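Local coordinates for protein endonuclease 2 (PDB 4CXP) that cleaves RNA and single-stranded DNA, and more weakly double-stranded DNA, as a zinc-containing endonuclease of the S1/P1 type that leaves 5'-phosphate ends, at residues Trp43-Arg46 with Val47-Arg50; His154-Trp157 with Asp158-Ile162; Gly213-Ala216 with Ala217-Ala221; Ala255-Leu258 with Asn259-Phe262. All coordinates share one frame; numbering follows the deposited sequence. Where two conformers were deposited one is given.

Contact 1: Trp43-Arg46 with Val47-Arg50. With ZN (zinc ion), chain E; SO4 (sulfate ion), chain K; SO4 (sulfate ion), chain I.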
# COMPACT_ATOMS: atom_id res chain seq x y z
N TRP A 43 -8.99 -4.15 7.55
CA TRP A 43 -9.06 -4.60 8.94
C TRP A 43 -7.93 -4.01 9.77
O TRP A 43 -8.16 -3.56 10.89
CB TRP A 43 -9.03 -6.13 9.01
CG TRP A 43 -8.92 -6.66 10.40
CD1 TRP A 43 -9.94 -6.91 11.27
CD2 TRP A 43 -7.71 -7.02 11.08
NE1 TRP A 43 -9.45 -7.37 12.46
CE2 TRP A 43 -8.08 -7.46 12.37
CE3 TRP A 43 -6.36 -7.01 10.73
CZ2 TRP A 43 -7.16 -7.88 13.31
CZ3 TRP A 43 -5.44 -7.40 11.68
CH2 TRP A 43 -5.84 -7.85 12.94
N ALA A 44 -6.72 -3.95 9.23
CA ALA A 44 -5.62 -3.44 10.03
C ALA A 44 -5.86 -2.00 10.48
O ALA A 44 -5.47 -1.60 11.57
CB ALA A 44 -4.31 -3.54 9.29
N ASP A 45 -6.47 -1.19 9.62
CA ASP A 45 -6.77 0.18 10.04
C ASP A 45 -7.76 0.22 11.21
O ASP A 45 -7.70 1.15 12.01
CB ASP A 45 -7.32 1.01 8.88
CG ASP A 45 -6.27 1.61 8.00
OD1 ASP A 45 -5.07 1.55 8.28
OD2 ASP A 45 -6.70 2.17 6.97
N ARG A 46 -8.62 -0.78 11.31
CA ARG A 46 -9.66 -0.84 12.34
C ARG A 46 -9.17 -1.40 13.67
O ARG A 46 -9.95 -1.50 14.59
CB ARG A 46 -10.85 -1.65 11.84
CG ARG A 46 -11.60 -0.97 10.72
CD ARG A 46 -12.95 -1.62 10.49
NE ARG A 46 -12.82 -2.99 10.01
CZ ARG A 46 -13.00 -4.09 10.74
NH1 ARG A 46 -13.35 -4.01 12.03
NH2 ARG A 46 -12.85 -5.27 10.16
N VAL A 47 -7.89 -1.74 13.77
CA VAL A 47 -7.29 -2.16 15.05
C VAL A 47 -6.15 -1.23 15.50
O VAL A 47 -5.40 -1.55 16.40
CB VAL A 47 -6.85 -3.64 15.07
CG1 VAL A 47 -8.07 -4.53 14.87
CG2 VAL A 47 -5.77 -3.93 14.06
N LYS A 48 -6.05 -0.06 14.89
CA LYS A 48 -5.04 0.93 15.27
C LYS A 48 -5.09 1.33 16.73
O LYS A 48 -4.06 1.71 17.29
CB LYS A 48 -5.12 2.19 14.39
CG LYS A 48 -4.49 2.02 13.03
CD LYS A 48 -4.70 3.27 12.19
CE LYS A 48 -4.04 3.14 10.83
NZ LYS A 48 -4.40 4.30 9.96
N PHE A 49 -6.28 1.31 17.33
CA PHE A 49 -6.44 1.69 18.74
C PHE A 49 -6.62 0.50 19.66
O PHE A 49 -6.08 0.50 20.75
CB PHE A 49 -7.55 2.72 18.89
CG PHE A 49 -7.17 4.03 18.31
CD1 PHE A 49 -6.37 4.90 19.02
CD2 PHE A 49 -7.52 4.35 17.02
CE1 PHE A 49 -5.97 6.10 18.48
CE2 PHE A 49 -7.12 5.56 16.45
CZ PHE A 49 -6.34 6.42 17.18
N ARG A 50 -7.33 -0.51 19.22
CA ARG A 50 -7.43 -1.74 20.02
C ARG A 50 -6.06 -2.39 20.19
O ARG A 50 -5.74 -2.91 21.25
CB ARG A 50 -8.39 -2.70 19.38
CG ARG A 50 -9.84 -2.33 19.65
CD ARG A 50 -10.79 -3.30 18.99
NE ARG A 50 -10.83 -3.15 17.55
CZ ARG A 50 -11.50 -3.97 16.74
NH1 ARG A 50 -12.16 -5.01 17.22
NH2 ARG A 50 -11.51 -3.75 15.43
ZN ZN E . -3.02 1.59 7.05
S SO4 K . -12.80 -7.21 14.31
O1 SO4 K . -12.39 -5.90 13.81
O2 SO4 K . -13.24 -7.06 15.72
O3 SO4 K . -11.69 -8.18 14.24
O4 SO4 K . -13.93 -7.71 13.50
S SO4 I . -4.05 4.08 6.21
O1 SO4 I . -5.47 4.36 6.66
O2 SO4 I . -3.11 3.90 7.46
O3 SO4 I . -3.73 5.15 5.18
O4 SO4 I . -4.05 2.73 5.55
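R50 NH2 is shared between two acceptors. One is R46 O at 2.9 Å, reached almost straight (172° at the hydrogen); it lies in the guanidinium plane, whereas the donor stands well above the carbonyl plane. The other is sulfate O1, 2.8 Å from R50 NH2, and R50 NH1 takes a second oxygen of that anion, so three bonds fix the rotation of the group. The bend at chi3 (-72°) brings the guanidinium edge to R46 O. R46 NH1 also reaches O1, but R46 was modelled in two conformers and this bond is the less certain one. W43 NE1 adds a bond of 3.0 Å to sulfate O3 from the indole edge. Two arginines and a tryptophan thus make an anion site beside D45-F49, which bind substrate; R46 belongs to both.

The indole carries V47 on one face: CG2 sits 4.2 Å from the centroid of the six-membered ring, a CH-pi contact. V47 N closes the turn on A44 O at 3.3 Å.

On the metal side, D45 OD1 binds zinc at 2.4 Å. K48, extended beyond CG, runs past D45 O and brings NZ to 2.8 Å from O2 of a second sulfate, itself bound to the zinc. That anion may mark where a substrate phosphate sits, and D45 and K48 are probably both important for catalysis.

H58, H120 and D124 complete the zinc site. The turn lies between helix 19-28 and strand 60-62, with W43 edge-to-face on F117 and A44 against H120, both of helix 111-124.

Contact 2: His154-Trp157 with Asp158-Ile162. With ZN (zinc ion), chain F.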
# COMPACT_ATOMS: atom_id res chain seq x y z
N HIS A 154 -1.73 14.11 2.48
CA HIS A 154 -1.74 12.69 2.74
C HIS A 154 -3.07 12.05 2.30
O HIS A 154 -3.09 11.02 1.64
CB HIS A 154 -1.45 12.40 4.22
CG HIS A 154 -1.29 10.95 4.48
ND1 HIS A 154 -0.07 10.34 4.59
CD2 HIS A 154 -2.21 9.96 4.58
CE1 HIS A 154 -0.25 9.04 4.76
NE2 HIS A 154 -1.54 8.78 4.74
N HIS A 155 -4.16 12.70 2.69
CA HIS A 155 -5.48 12.21 2.36
C HIS A 155 -5.73 12.20 0.85
O HIS A 155 -6.42 11.32 0.33
CB HIS A 155 -6.54 13.05 3.09
CG HIS A 155 -7.92 12.45 3.04
ND1 HIS A 155 -8.84 12.73 2.06
CD2 HIS A 155 -8.52 11.57 3.87
CE1 HIS A 155 -9.96 12.07 2.30
NE2 HIS A 155 -9.79 11.36 3.39
N ILE A 156 -5.18 13.18 0.16
CA ILE A 156 -5.30 13.22 -1.30
C ILE A 156 -4.72 11.95 -1.89
O ILE A 156 -5.30 11.38 -2.82
CB ILE A 156 -4.68 14.52 -1.84
CG1 ILE A 156 -5.63 15.69 -1.53
CG2 ILE A 156 -4.38 14.42 -3.32
CD1 ILE A 156 -5.01 17.05 -1.71
N TRP A 157 -3.55 11.51 -1.40
CA TRP A 157 -2.93 10.29 -1.86
C TRP A 157 -3.61 9.04 -1.35
O TRP A 157 -3.72 8.05 -2.09
CB TRP A 157 -1.43 10.35 -1.56
CG TRP A 157 -0.72 11.22 -2.54
CD1 TRP A 157 -0.69 12.60 -2.58
CD2 TRP A 157 -0.09 10.78 -3.75
NE1 TRP A 157 -0.03 13.01 -3.71
CE2 TRP A 157 0.35 11.91 -4.44
CE3 TRP A 157 0.17 9.52 -4.30
CZ2 TRP A 157 1.03 11.83 -5.65
CZ3 TRP A 157 0.85 9.44 -5.48
CH2 TRP A 157 1.27 10.59 -6.15
N ASP A 158 -4.10 9.03 -0.12
CA ASP A 158 -4.81 7.85 0.36
C ASP A 158 -6.11 7.63 -0.41
O ASP A 158 -6.46 6.47 -0.67
CB ASP A 158 -5.20 7.98 1.85
CG ASP A 158 -4.13 7.54 2.83
OD1 ASP A 158 -3.13 6.88 2.46
OD2 ASP A 158 -4.34 7.82 4.04
N SER A 159 -6.83 8.72 -0.68
CA SER A 159 -8.22 8.65 -1.06
C SER A 159 -8.65 9.55 -2.21
O SER A 159 -9.37 9.10 -3.10
CB SER A 159 -9.10 8.97 0.16
OG SER A 159 -8.96 7.97 1.15
N ASN A 160 -8.34 10.84 -2.19
CA ASN A 160 -9.04 11.74 -3.12
C ASN A 160 -8.73 11.47 -4.57
O ASN A 160 -9.65 11.50 -5.40
CB ASN A 160 -8.79 13.22 -2.84
CG ASN A 160 -9.29 13.65 -1.49
OD1 ASN A 160 -10.47 14.00 -1.30
ND2 ASN A 160 -8.41 13.66 -0.56
N ILE A 161 -7.47 11.22 -4.93
CA ILE A 161 -7.15 10.94 -6.32
C ILE A 161 -7.96 9.73 -6.80
O ILE A 161 -8.60 9.77 -7.85
CB ILE A 161 -5.65 10.73 -6.55
CG1 ILE A 161 -4.86 12.02 -6.27
CG2 ILE A 161 -5.40 10.24 -7.96
CD1 ILE A 161 -3.38 11.80 -6.14
N ILE A 162 -7.91 8.64 -6.04
CA ILE A 162 -8.60 7.42 -6.44
C ILE A 162 -10.11 7.64 -6.53
O ILE A 162 -10.74 7.21 -7.49
CB ILE A 162 -8.25 6.27 -5.49
CG1 ILE A 162 -6.77 5.90 -5.61
CG2 ILE A 162 -9.12 5.05 -5.78
CD1 ILE A 162 -6.28 5.01 -4.50
ZN ZN F . -2.58 6.89 4.89
O HOH W 1 -5.95 8.69 -3.78
O HOH W 2 -2.84 7.29 6.92
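D158, near the start of helix 153-169, is the residue most enclosed by this contact, and with H154 one turn back it forms a helical HxxxD zinc site. D158 grips the metal with both oxygens, OD2 at 2.2 Å and OD1 more loosely; its partner H154 NE2 binds at 2.2 Å. Ring and carboxylate planes stand 88° apart, and H130 and a water are further ligands. Second-shell bonds fix both groups: D158 OD1 to Q127 NE2 and the amino group of W1, and H154 ND1 to G138 O.

W157 and I161, with I156, make the apolar flank. W157 lies alongside I161, whose CD1 sits over the five-membered ring, 4.2 Å from its centroid, while the indole NE1 is bonded to Y235 OH. I156 crosses I161 at about a right angle, CG2 to CG1 3.8 Å, against strand 143-146.

A pi-type turn makes two backbone bonds i to i+5: N160 N to H155 O and I161 N to I156 O, the latter almost straight at 176°. The widened turn takes in a water that donates to I156 O at 2.9 Å and accepts from I162 N at 3.0 Å.

Contact 3: Gly213-Ala216 with Ala217-Ala221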
# COMPACT_ATOMS: atom_id res chain seq x y z
N GLY A 213 9.13 4.43 -2.92
CA GLY A 213 8.07 5.27 -2.41
C GLY A 213 8.51 6.63 -1.97
O GLY A 213 7.85 7.62 -2.30
N ILE A 214 9.61 6.73 -1.22
CA ILE A 214 10.09 8.05 -0.82
C ILE A 214 10.53 8.84 -2.06
O ILE A 214 10.34 10.05 -2.13
CB ILE A 214 11.16 7.98 0.27
CG1 ILE A 214 11.67 9.36 0.66
CG2 ILE A 214 12.37 7.17 -0.15
CD1 ILE A 214 10.69 10.27 1.31
N GLN A 215 11.10 8.17 -3.05
CA GLN A 215 11.47 8.86 -4.28
C GLN A 215 10.22 9.44 -4.96
O GLN A 215 10.21 10.58 -5.40
CB GLN A 215 12.26 7.92 -5.20
CG GLN A 215 12.92 8.62 -6.37
CD GLN A 215 13.98 9.60 -5.94
OE1 GLN A 215 14.95 9.24 -5.25
NE2 GLN A 215 13.84 10.83 -6.36
N ALA A 216 9.14 8.65 -4.99
CA ALA A 216 7.86 9.13 -5.53
C ALA A 216 7.28 10.26 -4.68
O ALA A 216 6.68 11.19 -5.21
CB ALA A 216 6.85 8.00 -5.63
N ALA A 217 7.44 10.18 -3.37
CA ALA A 217 6.98 11.26 -2.51
C ALA A 217 7.65 12.56 -2.92
O ALA A 217 7.00 13.60 -3.04
CB ALA A 217 7.23 10.93 -1.05
N CYS A 218 8.97 12.51 -3.15
CA CYS A 218 9.72 13.69 -3.57
C CYS A 218 9.30 14.21 -4.93
O CYS A 218 9.07 15.40 -5.11
CB CYS A 218 11.22 13.40 -3.63
SG CYS A 218 12.04 13.38 -2.03
N ASP A 219 9.26 13.31 -5.90
CA ASP A 219 9.13 13.72 -7.30
C ASP A 219 7.70 13.96 -7.74
O ASP A 219 7.48 14.66 -8.72
CB ASP A 219 9.76 12.68 -8.22
CG ASP A 219 11.25 12.50 -8.01
OD1 ASP A 219 11.94 13.49 -7.71
OD2 ASP A 219 11.72 11.37 -8.16
N TRP A 220 6.74 13.35 -7.05
CA TRP A 220 5.35 13.39 -7.45
C TRP A 220 4.42 13.94 -6.38
O TRP A 220 3.53 14.75 -6.69
CB TRP A 220 4.86 12.01 -7.87
CG TRP A 220 5.45 11.48 -9.13
CD1 TRP A 220 6.27 10.40 -9.27
CD2 TRP A 220 5.18 11.95 -10.45
NE1 TRP A 220 6.54 10.18 -10.60
CE2 TRP A 220 5.89 11.12 -11.34
CE3 TRP A 220 4.39 12.98 -10.96
CZ2 TRP A 220 5.85 11.31 -12.73
CZ3 TRP A 220 4.35 13.17 -12.34
CH2 TRP A 220 5.07 12.34 -13.20
N ALA A 221 4.53 13.50 -5.14
CA ALA A 221 3.53 13.87 -4.14
C ALA A 221 3.76 15.28 -3.62
O ALA A 221 2.90 16.15 -3.73
CB ALA A 221 3.47 12.85 -3.01
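Q215 and D219 join their side chains across one turn of helix 206-221, an i to i+4 amide-carboxylate link that runs into the closing pi-type turn. Q215 NE2 donates to D219 OD2 at 2.8 Å and 170°. The acceptor lies in the plane of the amide, and the donor comes to the syn side of OD2 but 33° out of the carboxylate plane. A bend at chi2 (64°) folds the glutamine forward along the helix so that its nitrogen meets the acid.

The backbone beneath changes character here. Up to D219 N, bonded to Q215 O at 2.9 Å, the bonds are those of an alpha helix. A216 O then takes two donors, W220 N at 2.8 Å and A221 N at 3.2 Å. This fork widens the last turn. W220 CB is held close to the same oxygen, at 3.3 Å.

On the inner side, I214 CD1 packs on A217 CB at 4.2 Å, and both side chains lean on strand 131-133; I214 also meets Y68, probably a substrate-binding residue. C218 ties this face to the loop that follows strand 60-62 through its disulfide with C66. The end of the helix is fixed from helix 233-262: R239 NE donates to W220 O, and Y235 OH donates to A221 O.

Contact 4: Ala255-Leu258 with Asn259-Phe262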
# COMPACT_ATOMS: atom_id res chain seq x y z
N ALA A 255 0.74 -10.62 -4.21
CA ALA A 255 0.57 -11.98 -4.70
C ALA A 255 1.90 -12.72 -4.75
O ALA A 255 1.97 -13.89 -4.37
CB ALA A 255 -0.07 -11.99 -6.06
N ALA A 256 2.96 -12.08 -5.25
CA ALA A 256 4.23 -12.76 -5.37
C ALA A 256 4.76 -13.19 -4.01
O ALA A 256 5.36 -14.26 -3.86
CB ALA A 256 5.23 -11.89 -6.09
N THR A 257 4.57 -12.33 -3.02
CA THR A 257 5.01 -12.61 -1.66
C THR A 257 4.21 -13.76 -1.05
O THR A 257 4.79 -14.69 -0.49
CB THR A 257 4.96 -11.33 -0.82
OG1 THR A 257 5.77 -10.33 -1.42
CG2 THR A 257 5.42 -11.59 0.58
N LEU A 258 2.88 -13.72 -1.16
CA LEU A 258 2.07 -14.82 -0.67
C LEU A 258 2.40 -16.13 -1.39
O LEU A 258 2.43 -17.20 -0.77
CB LEU A 258 0.58 -14.51 -0.78
CG LEU A 258 0.09 -13.32 0.08
CD1 LEU A 258 -1.39 -13.08 -0.16
CD2 LEU A 258 0.36 -13.52 1.56
N ASN A 259 2.65 -16.06 -2.69
CA ASN A 259 3.02 -17.26 -3.42
C ASN A 259 4.32 -17.87 -2.89
O ASN A 259 4.43 -19.08 -2.71
CB ASN A 259 3.13 -16.98 -4.92
CG ASN A 259 1.77 -16.81 -5.57
OD1 ASN A 259 0.74 -17.18 -5.02
ND2 ASN A 259 1.76 -16.26 -6.76
N ARG A 260 5.31 -17.02 -2.61
CA ARG A 260 6.55 -17.52 -2.02
C ARG A 260 6.32 -18.09 -0.63
O ARG A 260 6.87 -19.14 -0.30
CB ARG A 260 7.58 -16.40 -1.96
CG ARG A 260 8.26 -16.11 -3.27
CD ARG A 260 9.42 -15.13 -3.16
NE ARG A 260 9.01 -13.79 -2.74
CZ ARG A 260 8.65 -12.80 -3.54
NH1 ARG A 260 8.69 -12.93 -4.86
NH2 ARG A 260 8.30 -11.65 -2.99
N ILE A 261 5.55 -17.40 0.20
CA ILE A 261 5.31 -17.82 1.58
C ILE A 261 4.65 -19.19 1.64
O ILE A 261 5.07 -20.05 2.41
CB ILE A 261 4.38 -16.81 2.30
CG1 ILE A 261 5.13 -15.53 2.62
CG2 ILE A 261 3.79 -17.40 3.57
CD1 ILE A 261 4.20 -14.40 3.02
N PHE A 262 3.61 -19.38 0.85
CA PHE A 262 2.79 -20.58 0.95
C PHE A 262 3.28 -21.71 0.06
O PHE A 262 2.76 -22.82 0.16
CB PHE A 262 1.34 -20.25 0.66
CG PHE A 262 0.70 -19.35 1.69
CD1 PHE A 262 0.68 -19.71 3.04
CD2 PHE A 262 0.09 -18.17 1.32
CE1 PHE A 262 0.08 -18.89 3.97
CE2 PHE A 262 -0.53 -17.37 2.26
CZ PHE A 262 -0.52 -17.71 3.58
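A255 to F262 is regular alpha helix at the end of helix 233-262, with N259 N on A255 O, R260 N on A256 O, I261 N on T257 O and F262 N on L258 O, all between 2.8 and 3.0 Å. From A256 onward it belongs to a propeptide removed in the mature form, yet here it is modelled as helix and packed against the body of the protein.

R260 folds back along its own helix. The bend at chi3 (-65°) lays the guanidinium face over A256 O, which sits 3.6 Å above the centre of the plane, while NH1 touches A256 CB at 3.8 Å. All three of its guanidinium nitrogens are bonded elsewhere, NH1 to E197 O and NE to T203 O among them. T257 OG1, although 3.3 Å from R260 NH2, is bonded instead to R253 O, one turn back.

T257 CG2 is turned forward, trans to the backbone nitrogen, and meets I261 CD1 at 3.9 Å. L258 and F262 run side by side, CD2 to CE2 4.0 Å, and F262 CD2 also comes to 3.3 Å from L258 O. The amide of N259 joins the turn before helix 19-28: OD1 accepts from D18 N and ND2 donates to R16 O.

Three helices receive these side chains. T257 and I261 rest on T93 of helix 85-96, L258 on L115 and V118 of helix 111-124, and F262 on A21, A24 and L28 of helix 19-28.

Contacts 2 and 3 are largely buried and touch each other, W157 CE2 meeting A221 CB at 3.5 Å; Y235 of helix 233-262 bonds to both. Each contains a pi-type turn, but contact 2 spends its polar groups on zinc whereas contact 3 spends them on a glutamine-aspartate link. Contact 1 is more exposed, an irregular turn rich in charge and anions. It comes to about 7 Å from contact 2 at the nearest atoms, and each supplies zinc ligands to the active site. Contact 4, on the far end of helix 233-262, is partly buried, metal-free apolar packing edged by polar bonds; like contact 1, it packs on helix 111-124.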